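Local coordinates for cell division control protein 4 (Saccharomyces cerevisiae, PDB 3V7D) that recognises phosphorylated target proteins, such as the CDK inhibitor SIC1, as the substrate-binding subunit of an SCF E3 ubiquitin ligase, through its WD40 propeller, at residues V177-V187 with V198-L209; L357-A368 with I396-N404. The protein carries 1 engineered substitution. All coordinates share one frame; numbering follows the deposited sequence.

Interaction 1: V177-V187 with V198-L209. Unlike the reference sequence in segment 198-209: Glu200 (reference Lys).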
loop_
_atom_site.group_PDB
_atom_site.type_symbol
_atom_site.label_atom_id
_atom_site.label_comp_id
_atom_site.label_asym_id
_atom_site.label_seq_id
_atom_site.Cartn_x
_atom_site.Cartn_y
_atom_site.Cartn_z
ATOM N N VAL B 177 5.615 21.016 -11.914
ATOM C CA VAL B 177 5.048 22.334 -11.658
ATOM C C VAL B 177 5.561 22.883 -10.331
ATOM O O VAL B 177 5.667 22.144 -9.349
ATOM C CB VAL B 177 3.508 22.273 -11.621
ATOM C CG1 VAL B 177 2.917 23.669 -11.487
ATOM C CG2 VAL B 177 2.978 21.586 -12.868
ATOM N N SER B 178 5.879 24.176 -10.299
ATOM C CA SER B 178 6.392 24.811 -9.086
ATOM C C SER B 178 5.610 26.066 -8.685
ATOM O O SER B 178 5.016 26.731 -9.525
ATOM C CB SER B 178 7.870 25.168 -9.257
ATOM O OG SER B 178 8.052 26.095 -10.317
ATOM N N GLY B 179 5.628 26.378 -7.393
ATOM C CA GLY B 179 5.039 27.599 -6.876
ATOM C C GLY B 179 6.071 28.335 -6.044
ATOM O O GLY B 179 6.901 27.708 -5.385
ATOM N N SER B 180 6.025 29.662 -6.064
ATOM C CA SER B 180 7.090 30.457 -5.460
ATOM C C SER B 180 6.601 31.718 -4.757
ATOM O O SER B 180 5.429 32.085 -4.850
ATOM C CB SER B 180 8.127 30.833 -6.523
ATOM O OG SER B 180 9.040 31.799 -6.034
ATOM N N THR B 181 7.515 32.383 -4.057
ATOM C CA THR B 181 7.206 33.650 -3.410
ATOM C C THR B 181 7.205 34.789 -4.425
ATOM O O THR B 181 6.860 35.922 -4.092
ATOM C CB THR B 181 8.198 33.977 -2.280
ATOM O OG1 THR B 181 9.532 34.011 -2.803
ATOM C CG2 THR B 181 8.113 32.933 -1.182
ATOM N N ASP B 182 7.586 34.486 -5.664
ATOM C CA ASP B 182 7.506 35.472 -6.737
ATOM C C ASP B 182 6.103 35.533 -7.339
ATOM O O ASP B 182 5.878 36.217 -8.340
ATOM C CB ASP B 182 8.563 35.216 -7.822
ATOM C CG ASP B 182 8.405 33.865 -8.506
ATOM O OD1 ASP B 182 7.298 33.286 -8.481
ATOM O OD2 ASP B 182 9.403 33.386 -9.086
ATOM N N ARG B 183 5.183 34.790 -6.726
ATOM C CA ARG B 183 3.765 34.761 -7.095
ATOM C C ARG B 183 3.482 34.050 -8.421
ATOM O O ARG B 183 2.346 34.039 -8.899
ATOM C CB ARG B 183 3.168 36.173 -7.097
ATOM C CG ARG B 183 3.462 36.959 -5.831
ATOM C CD ARG B 183 3.095 38.426 -5.980
ATOM N NE ARG B 183 3.523 39.201 -4.820
ATOM C CZ ARG B 183 3.412 40.522 -4.720
ATOM N NH1 ARG B 183 2.887 41.223 -5.716
ATOM N NH2 ARG B 183 3.830 41.141 -3.623
ATOM N N THR B 184 4.508 33.436 -9.002
ATOM C CA THR B 184 4.336 32.742 -10.273
ATOM C C THR B 184 4.142 31.235 -10.112
ATOM O O THR B 184 4.559 30.636 -9.120
ATOM C CB THR B 184 5.529 32.982 -11.211
ATOM O OG1 THR B 184 6.702 32.367 -10.662
ATOM C CG2 THR B 184 5.772 34.475 -11.397
ATOM N N VAL B 185 3.493 30.637 -11.103
ATOM C CA VAL B 185 3.402 29.192 -11.211
ATOM C C VAL B 185 4.191 28.799 -12.452
ATOM O O VAL B 185 3.942 29.317 -13.541
ATOM C CB VAL B 185 1.946 28.732 -11.370
ATOM C CG1 VAL B 185 1.878 27.223 -11.495
ATOM C CG2 VAL B 185 1.102 29.217 -10.196
ATOM N N ARG B 186 5.155 27.901 -12.292
ATOM C CA ARG B 186 6.023 27.537 -13.405
ATOM C C ARG B 186 5.942 26.060 -13.777
ATOM O O ARG B 186 5.898 25.186 -12.910
ATOM C CB ARG B 186 7.469 27.930 -13.107
ATOM C CG ARG B 186 7.793 29.387 -13.406
ATOM C CD ARG B 186 9.237 29.694 -13.052
ATOM N NE ARG B 186 9.706 30.953 -13.626
ATOM C CZ ARG B 186 9.527 32.143 -13.061
ATOM N NH1 ARG B 186 8.878 32.242 -11.910
ATOM N NH2 ARG B 186 9.993 33.234 -13.651
ATOM N N VAL B 187 5.916 25.797 -15.078
ATOM C CA VAL B 187 5.933 24.439 -15.600
ATOM C C VAL B 187 7.319 24.164 -16.167
ATOM O O VAL B 187 7.865 24.988 -16.898
ATOM C CB VAL B 187 4.889 24.254 -16.717
ATOM C CG1 VAL B 187 4.917 22.826 -17.248
ATOM C CG2 VAL B 187 3.500 24.620 -16.212
ATOM N N VAL B 198 5.471 30.161 -17.667
ATOM C CA VAL B 198 5.363 30.942 -16.440
ATOM C C VAL B 198 3.969 31.557 -16.348
ATOM O O VAL B 198 3.624 32.443 -17.129
ATOM C CB VAL B 198 6.413 32.062 -16.377
ATOM C CG1 VAL B 198 6.267 32.849 -15.083
ATOM C CG2 VAL B 198 7.816 31.490 -16.505
ATOM N N PHE B 199 3.169 31.079 -15.398
ATOM C CA PHE B 199 1.807 31.578 -15.222
ATOM C C PHE B 199 1.729 32.606 -14.098
ATOM O O PHE B 199 1.965 32.287 -12.931
ATOM C CB PHE B 199 0.835 30.433 -14.924
ATOM C CG PHE B 199 0.712 29.427 -16.034
ATOM C CD1 PHE B 199 1.087 29.746 -17.328
ATOM C CD2 PHE B 199 0.216 28.157 -15.776
ATOM C CE1 PHE B 199 0.971 28.818 -18.347
ATOM C CE2 PHE B 199 0.098 27.224 -16.789
ATOM C CZ PHE B 199 0.475 27.556 -18.077
ATOM N N GLU B 200 1.392 33.841 -14.452
ATOM C CA GLU B 200 1.191 34.880 -13.454
ATOM C C GLU B 200 -0.302 35.056 -13.213
ATOM O O GLU B 200 -1.123 34.639 -14.031
ATOM C CB GLU B 200 1.841 36.196 -13.894
ATOM C CG GLU B 200 3.347 36.088 -14.120
ATOM C CD GLU B 200 4.007 37.426 -14.409
ATOM O OE1 GLU B 200 3.369 38.474 -14.177
ATOM O OE2 GLU B 200 5.169 37.429 -14.870
ATOM N N GLY B 201 -0.654 35.661 -12.085
ATOM C CA GLY B 201 -2.050 35.851 -11.742
ATOM C C GLY B 201 -2.257 36.002 -10.249
ATOM O O GLY B 201 -3.008 36.872 -9.806
ATOM N N HIS B 202 -1.598 35.145 -9.472
ATOM C CA HIS B 202 -1.644 35.245 -8.018
ATOM C C HIS B 202 -1.082 36.585 -7.561
ATOM O O HIS B 202 -0.104 37.083 -8.119
ATOM C CB HIS B 202 -0.865 34.099 -7.364
ATOM C CG HIS B 202 -1.641 32.822 -7.257
ATOM N ND1 HIS B 202 -2.797 32.714 -6.516
ATOM C CD2 HIS B 202 -1.421 31.596 -7.790
ATOM C CE1 HIS B 202 -3.258 31.479 -6.600
ATOM N NE2 HIS B 202 -2.442 30.781 -7.367
ATOM N N ASN B 203 -1.709 37.170 -6.548
ATOM C CA ASN B 203 -1.286 38.470 -6.052
ATOM C C ASN B 203 -0.417 38.344 -4.812
ATOM O O ASN B 203 -0.087 39.339 -4.164
ATOM C CB ASN B 203 -2.500 39.358 -5.775
ATOM C CG ASN B 203 -3.255 39.718 -7.043
ATOM O OD1 ASN B 203 -4.455 39.476 -7.157
ATOM N ND2 ASN B 203 -2.546 40.294 -8.009
ATOM N N SER B 204 -0.046 37.108 -4.495
ATOM C CA SER B 204 0.796 36.827 -3.342
ATOM C C SER B 204 1.498 35.477 -3.511
ATOM O O SER B 204 1.362 34.826 -4.549
ATOM C CB SER B 204 -0.038 36.851 -2.060
ATOM O OG SER B 204 0.789 36.789 -0.913
ATOM N N THR B 205 2.253 35.071 -2.493
ATOM C CA THR B 205 3.038 33.836 -2.541
ATOM C C THR B 205 2.187 32.602 -2.831
ATOM O O THR B 205 1.158 32.388 -2.194
ATOM C CB THR B 205 3.794 33.601 -1.212
ATOM O OG1 THR B 205 4.854 34.556 -1.083
ATOM C CG2 THR B 205 4.378 32.193 -1.160
ATOM N N VAL B 206 2.615 31.801 -3.803
ATOM C CA VAL B 206 1.993 30.504 -4.042
ATOM C C VAL B 206 2.448 29.553 -2.941
ATOM O O VAL B 206 3.611 29.167 -2.890
ATOM C CB VAL B 206 2.377 29.923 -5.416
ATOM C CG1 VAL B 206 1.642 28.616 -5.657
ATOM C CG2 VAL B 206 2.066 30.923 -6.528
ATOM N N ARG B 207 1.526 29.184 -2.057
ATOM C CA ARG B 207 1.879 28.450 -0.843
ATOM C C ARG B 207 1.830 26.934 -1.005
ATOM O O ARG B 207 2.580 26.208 -0.355
ATOM C CB ARG B 207 0.968 28.868 0.311
ATOM C CG ARG B 207 1.425 28.368 1.667
ATOM C CD ARG B 207 2.821 28.871 1.981
ATOM N NE ARG B 207 3.295 28.408 3.281
ATOM C CZ ARG B 207 3.915 27.249 3.479
ATOM N NH1 ARG B 207 4.134 26.427 2.460
ATOM N NH2 ARG B 207 4.317 26.913 4.698
ATOM N N CYS B 208 0.943 26.460 -1.871
ATOM C CA CYS B 208 0.726 25.030 -2.037
ATOM C C CYS B 208 0.153 24.773 -3.421
ATOM O O CYS B 208 -0.283 25.711 -4.092
ATOM C CB CYS B 208 -0.250 24.524 -0.971
ATOM S SG CYS B 208 -1.898 25.316 -1.030
ATOM N N LEU B 209 0.152 23.512 -3.847
ATOM C CA LEU B 209 -0.426 23.155 -5.141
ATOM C C LEU B 209 -0.631 21.651 -5.318
ATOM O O LEU B 209 0.026 20.839 -4.664
ATOM C CB LEU B 209 0.408 23.731 -6.297
ATOM C CG LEU B 209 1.720 23.079 -6.730
ATOM C CD1 LEU B 209 1.486 22.178 -7.923
ATOM C CD2 LEU B 209 2.751 24.139 -7.073
#

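Interaction 2: L357-A368 with I396-N404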
loop_
_atom_site.group_PDB
_atom_site.type_symbol
_atom_site.label_atom_id
_atom_site.label_comp_id
_atom_site.label_asym_id
_atom_site.label_seq_id
_atom_site.Cartn_x
_atom_site.Cartn_y
_atom_site.Cartn_z
ATOM N N LEU B 357 0.849 17.688 9.791
ATOM C CA LEU B 357 1.245 16.671 8.819
ATOM C C LEU B 357 0.277 15.493 8.785
ATOM O O LEU B 357 -0.049 14.911 9.823
ATOM C CB LEU B 357 2.665 16.175 9.120
ATOM C CG LEU B 357 3.782 17.221 9.076
ATOM C CD1 LEU B 357 5.055 16.704 9.737
ATOM C CD2 LEU B 357 4.049 17.627 7.638
ATOM N N LEU B 358 -0.172 15.143 7.584
ATOM C CA LEU B 358 -1.098 14.029 7.389
ATOM C C LEU B 358 -0.649 13.168 6.229
ATOM O O LEU B 358 -0.200 13.684 5.205
ATOM C CB LEU B 358 -2.507 14.535 7.075
ATOM C CG LEU B 358 -3.291 15.294 8.136
ATOM C CD1 LEU B 358 -4.621 15.766 7.548
ATOM C CD2 LEU B 358 -3.504 14.419 9.361
ATOM N N ARG B 359 -0.781 11.855 6.387
ATOM C CA ARG B 359 -0.554 10.925 5.286
ATOM C C ARG B 359 -1.606 9.830 5.335
ATOM O O ARG B 359 -2.078 9.461 6.410
ATOM C CB ARG B 359 0.841 10.306 5.365
ATOM C CG ARG B 359 1.979 11.284 5.141
ATOM C CD ARG B 359 2.363 11.376 3.693
ATOM N NE ARG B 359 3.510 12.256 3.501
ATOM C CZ ARG B 359 3.903 12.706 2.316
ATOM N NH1 ARG B 359 3.237 12.352 1.223
ATOM N NH2 ARG B 359 4.955 13.509 2.224
ATOM N N LEU B 360 -1.977 9.319 4.167
ATOM C CA LEU B 360 -2.946 8.240 4.084
ATOM C C LEU B 360 -2.367 7.089 3.277
ATOM O O LEU B 360 -2.052 7.249 2.099
ATOM C CB LEU B 360 -4.243 8.736 3.445
ATOM C CG LEU B 360 -5.420 7.762 3.360
ATOM C CD1 LEU B 360 -5.827 7.274 4.745
ATOM C CD2 LEU B 360 -6.603 8.414 2.645
ATOM N N SER B 361 -2.192 5.942 3.925
ATOM C CA SER B 361 -1.847 4.716 3.219
ATOM C C SER B 361 -3.119 3.892 3.102
ATOM O O SER B 361 -4.165 4.302 3.601
ATOM C CB SER B 361 -0.777 3.925 3.969
ATOM O OG SER B 361 -1.312 3.316 5.132
ATOM N N ASP B 362 -3.033 2.737 2.454
ATOM C CA ASP B 362 -4.204 1.885 2.262
ATOM C C ASP B 362 -4.924 1.550 3.569
ATOM O O ASP B 362 -6.151 1.490 3.599
ATOM C CB ASP B 362 -3.829 0.590 1.527
ATOM C CG ASP B 362 -3.568 0.807 0.049
ATOM O OD1 ASP B 362 -4.213 1.697 -0.546
ATOM O OD2 ASP B 362 -2.719 0.084 -0.519
ATOM N N LYS B 363 -4.175 1.346 4.651
ATOM C CA LYS B 363 -4.800 0.955 5.913
ATOM C C LYS B 363 -4.653 1.961 7.061
ATOM O O LYS B 363 -5.368 1.870 8.060
ATOM C CB LYS B 363 -4.323 -0.437 6.348
ATOM C CG LYS B 363 -2.894 -0.497 6.812
ATOM C CD LYS B 363 -2.441 -1.942 7.033
ATOM C CE LYS B 363 -3.125 -2.581 8.237
ATOM N NZ LYS B 363 -2.507 -3.883 8.618
ATOM N N PHE B 364 -3.748 2.925 6.922
ATOM C CA PHE B 364 -3.498 3.875 8.007
ATOM C C PHE B 364 -3.695 5.334 7.600
ATOM O O PHE B 364 -3.170 5.775 6.578
ATOM C CB PHE B 364 -2.064 3.739 8.534
ATOM C CG PHE B 364 -1.731 2.390 9.087
ATOM C CD1 PHE B 364 -2.487 1.833 10.105
ATOM C CD2 PHE B 364 -0.624 1.697 8.620
ATOM C CE1 PHE B 364 -2.160 0.591 10.632
ATOM C CE2 PHE B 364 -0.290 0.460 9.137
ATOM C CZ PHE B 364 -1.062 -0.097 10.147
ATOM N N LEU B 365 -4.443 6.083 8.404
ATOM C CA LEU B 365 -4.320 7.539 8.394
ATOM C C LEU B 365 -3.249 7.855 9.419
ATOM O O LEU B 365 -3.310 7.370 10.551
ATOM C CB LEU B 365 -5.632 8.223 8.786
ATOM C CG LEU B 365 -5.545 9.742 9.001
ATOM C CD1 LEU B 365 -5.208 10.476 7.704
ATOM C CD2 LEU B 365 -6.829 10.299 9.613
ATOM N N VAL B 366 -2.250 8.638 9.031
ATOM C CA VAL B 366 -1.163 8.959 9.953
ATOM C C VAL B 366 -1.022 10.463 10.145
ATOM O O VAL B 366 -1.060 11.229 9.183
ATOM C CB VAL B 366 0.182 8.364 9.487
ATOM C CG1 VAL B 366 1.238 8.509 10.582
ATOM C CG2 VAL B 366 0.012 6.901 9.108
ATOM N N SER B 367 -0.857 10.879 11.397
ATOM C CA SER B 367 -0.757 12.293 11.728
ATOM C C SER B 367 0.429 12.563 12.647
ATOM O O SER B 367 0.793 11.728 13.485
ATOM C CB SER B 367 -2.042 12.771 12.399
ATOM O OG SER B 367 -2.278 12.033 13.592
ATOM N N ALA B 368 1.024 13.738 12.482
ATOM C CA ALA B 368 2.215 14.111 13.236
ATOM C C ALA B 368 2.088 15.553 13.710
ATOM O O ALA B 368 1.584 16.409 12.981
ATOM C CB ALA B 368 3.460 13.929 12.379
ATOM N N ILE B 396 7.790 17.394 14.873
ATOM C CA ILE B 396 7.970 16.569 13.684
ATOM C C ILE B 396 7.991 17.448 12.440
ATOM O O ILE B 396 7.026 18.156 12.158
ATOM C CB ILE B 396 6.868 15.510 13.533
ATOM C CG1 ILE B 396 6.794 14.636 14.787
ATOM C CG2 ILE B 396 7.135 14.646 12.301
ATOM C CD1 ILE B 396 8.096 13.939 15.116
ATOM N N THR B 397 9.096 17.414 11.704
ATOM C CA THR B 397 9.231 18.241 10.509
ATOM C C THR B 397 8.744 17.507 9.261
ATOM O O THR B 397 8.234 18.123 8.325
ATOM C CB THR B 397 10.687 18.691 10.301
ATOM O OG1 THR B 397 11.548 17.550 10.359
ATOM C CG2 THR B 397 11.100 19.670 11.385
ATOM N N THR B 398 8.895 16.186 9.257
ATOM C CA THR B 398 8.493 15.384 8.107
ATOM C C THR B 398 8.355 13.910 8.477
ATOM O O THR B 398 9.005 13.427 9.401
ATOM C CB THR B 398 9.500 15.520 6.931
ATOM O OG1 THR B 398 9.019 14.795 5.795
ATOM C CG2 THR B 398 10.874 14.974 7.316
ATOM N N PHE B 399 7.496 13.204 7.752
ATOM C CA PHE B 399 7.448 11.751 7.837
ATOM C C PHE B 399 6.874 11.185 6.553
ATOM O O PHE B 399 6.237 11.895 5.780
ATOM C CB PHE B 399 6.632 11.273 9.047
ATOM C CG PHE B 399 5.135 11.340 8.853
ATOM C CD1 PHE B 399 4.427 12.477 9.205
ATOM C CD2 PHE B 399 4.435 10.255 8.342
ATOM C CE1 PHE B 399 3.052 12.536 9.043
ATOM C CE2 PHE B 399 3.064 10.308 8.172
ATOM C CZ PHE B 399 2.369 11.448 8.525
ATOM N N TYR B 400 7.107 9.900 6.326
ATOM C CA TYR B 400 6.503 9.219 5.196
ATOM C C TYR B 400 6.113 7.837 5.662
ATOM O O TYR B 400 6.701 7.311 6.609
ATOM C CB TYR B 400 7.465 9.143 4.013
ATOM C CG TYR B 400 6.762 8.979 2.678
ATOM C CD1 TYR B 400 6.286 10.086 1.985
ATOM C CD2 TYR B 400 6.576 7.719 2.113
ATOM C CE1 TYR B 400 5.644 9.944 0.764
ATOM C CE2 TYR B 400 5.936 7.569 0.888
ATOM C CZ TYR B 400 5.474 8.684 0.222
ATOM O OH TYR B 400 4.837 8.542 -0.992
ATOM N N VAL B 401 5.119 7.244 5.011
ATOM C CA VAL B 401 4.560 6.011 5.540
ATOM C C VAL B 401 3.958 5.097 4.476
ATOM O O VAL B 401 3.435 5.552 3.454
ATOM C CB VAL B 401 3.499 6.325 6.621
ATOM C CG1 VAL B 401 2.215 6.851 5.980
ATOM C CG2 VAL B 401 3.217 5.100 7.484
ATOM N N SER B 402 4.064 3.796 4.727
ATOM C CA SER B 402 3.348 2.789 3.967
ATOM C C SER B 402 2.647 1.901 4.986
ATOM O O SER B 402 2.695 2.178 6.183
ATOM C CB SER B 402 4.316 1.953 3.136
ATOM O OG SER B 402 5.124 1.143 3.979
ATOM N N ASP B 403 2.007 0.832 4.524
ATOM C CA ASP B 403 1.355 -0.098 5.437
ATOM C C ASP B 403 2.376 -0.824 6.307
ATOM O O ASP B 403 2.053 -1.282 7.395
ATOM C CB ASP B 403 0.510 -1.120 4.674
ATOM C CG ASP B 403 -0.725 -0.507 4.039
ATOM O OD1 ASP B 403 -1.148 0.595 4.460
ATOM O OD2 ASP B 403 -1.278 -1.141 3.117
ATOM N N ASN B 404 3.610 -0.909 5.825
ATOM C CA ASN B 404 4.645 -1.682 6.494
ATOM C C ASN B 404 5.660 -0.853 7.281
ATOM O O ASN B 404 6.195 -1.313 8.287
ATOM C CB ASN B 404 5.378 -2.550 5.472
ATOM C CG ASN B 404 4.509 -3.669 4.932
ATOM O OD1 ASN B 404 3.742 -4.282 5.670
ATOM N ND2 ASN B 404 4.622 -3.937 3.639
HETATM O O HOH W 1 1.089 7.162 1.642
HETATM O O HOH W 2 0.661 -3.335 8.966
#

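Interaction 1: V177-V187 with V198-L209
Arg186 and Val198 lie side by side on one face of the sheet and point the same way. With the arginine chain stretched out from CG to NE, Val198 CG1 sits over the centre of the guanidinium plane, and Val198 CG2 comes within 3.5 Å of Arg186 NE. The guanidinium is steered by a salt bridge from Arg186 NH1 to Asp182 OD2 (3.1 Å). On the other face Val185 and Phe199 stand next to each other, and their backbones form an antiparallel hydrogen-bonded pair; the tighter bond runs from Phe199 N to Val185 O at 2.7 Å and is nearly straight (169°).

Val206 packs on both strands of 177-187 at once. Its CG1, anti to the backbone N (chi1 -177°), is turned onto Gly179 CA, while CG2 is left to face Thr184 O at 3.6 Å and meets the side chain of Val185 at about a right angle. A beta carbon on Gly179 would collide with Val206 CG1, and Leu209 CD2 packs against Gly179 N as well. The backbone seals this corner with Val206 N to Ser180 O, 3.0 Å. Extended Arg183, exposed, runs along the 202-204 backbone, where Asn203 O lies above one face of its guanidinium.

The Ser180-Arg183 type I turn is braced by Asp182, whose OD1 accepts from Thr184 N at 2.8 Å in an Asx turn. Its OD2 is also hydrogen-bonded to His161 ND1, while His161 NE2 bonds to Ser178 OG, which in turn takes Trp188 NE1. Thr205 N and Arg207 NH2 bond to a modified side chain of the bound peptide, consistent with phosphate recognition. The Asp-His-Ser-Trp network, with one blade's outer strand leading into the next blade's inner strand, is the hallmark of a WD40 beta-propeller.

Interaction 2: L357-A368 with I396-N404
The Phe399 ring enters between Leu357, Arg359, Val366 and Ala368, in the seam between two blades of a WD40 propeller, with Leu357 O lying in its plane at the edge. Leu357 CB also comes in at the edge, 3.7 Å from Phe399 CE1, and Val366 O approaches the edge near CZ, whereas Arg359 CG and Ala368 CB arrive obliquely. Beside it a guanidinium meets a ring: Tyr400 CD1 sits over the centre of one face of the Arg359 guanidinium, with the two planes 59° apart. Arg359 gets there by a bend at chi2 (-90°), which brings its guanidinium up to Tyr400 CD1 and CE1 while CG stays against Phe399. The third ring, Phe364, has Lys363 CG over one face and Asp403 O in plane at its edge, 3.4 Å from Phe364 CE2; Phe386 meets this ring edge-to-face. The blades are those of WD 6 and WD 7, whose inner strands 357-360 and 396-401 run nearly parallel.

Val366 CG2 meets Val401 CG1 at 3.8 Å, and Leu357 CD1 packs on Ile396 CG2 where Leu357 also touches an apolar side chain of the bound peptide. At the far end of the seam Asp403 OD1 takes two bonds: Ser361 OG at 2.8 Å, approaching nearly along the C-O axis, and Lys363 N at 3.1 Å, on the syn side and 29° out of the carboxylate plane. Ser361 OG itself accepts from Phe364 N, which helps fix its rotation. With an alanine in place of Asp403, Ser361 OG and Lys363 N would probably lose their shared acceptor, and the 361-363 turn its polar tie to the neighbouring blade. A water spans the two segments, accepting from Lys363 NZ at 3.2 Å and donating to Asp403 O at 2.9 Å.

Overall arrangement
From the N terminus the chain first forms the F-box and linker helices, then enters the propeller. Interaction 1 comes early, closing a loop of ten intervening residues where WD 2 hands over to WD 3. Interaction 2 follows much later, its segments, in WD 6 and WD 7, being separated by 27 residues. The two are in series, neither nested nor crossed, with centres 27 Å and nearest atoms about 10 Å apart. Interaction 1 pairs the outer strands of one blade and ties it to the next; interaction 2 only joins two blades. The bound peptide reaches both. Interaction 2 also links propeller and helical part: Asn404 is hydrogen-bonded to Glu63 and Tyr106, and Asp403 touches Asn64.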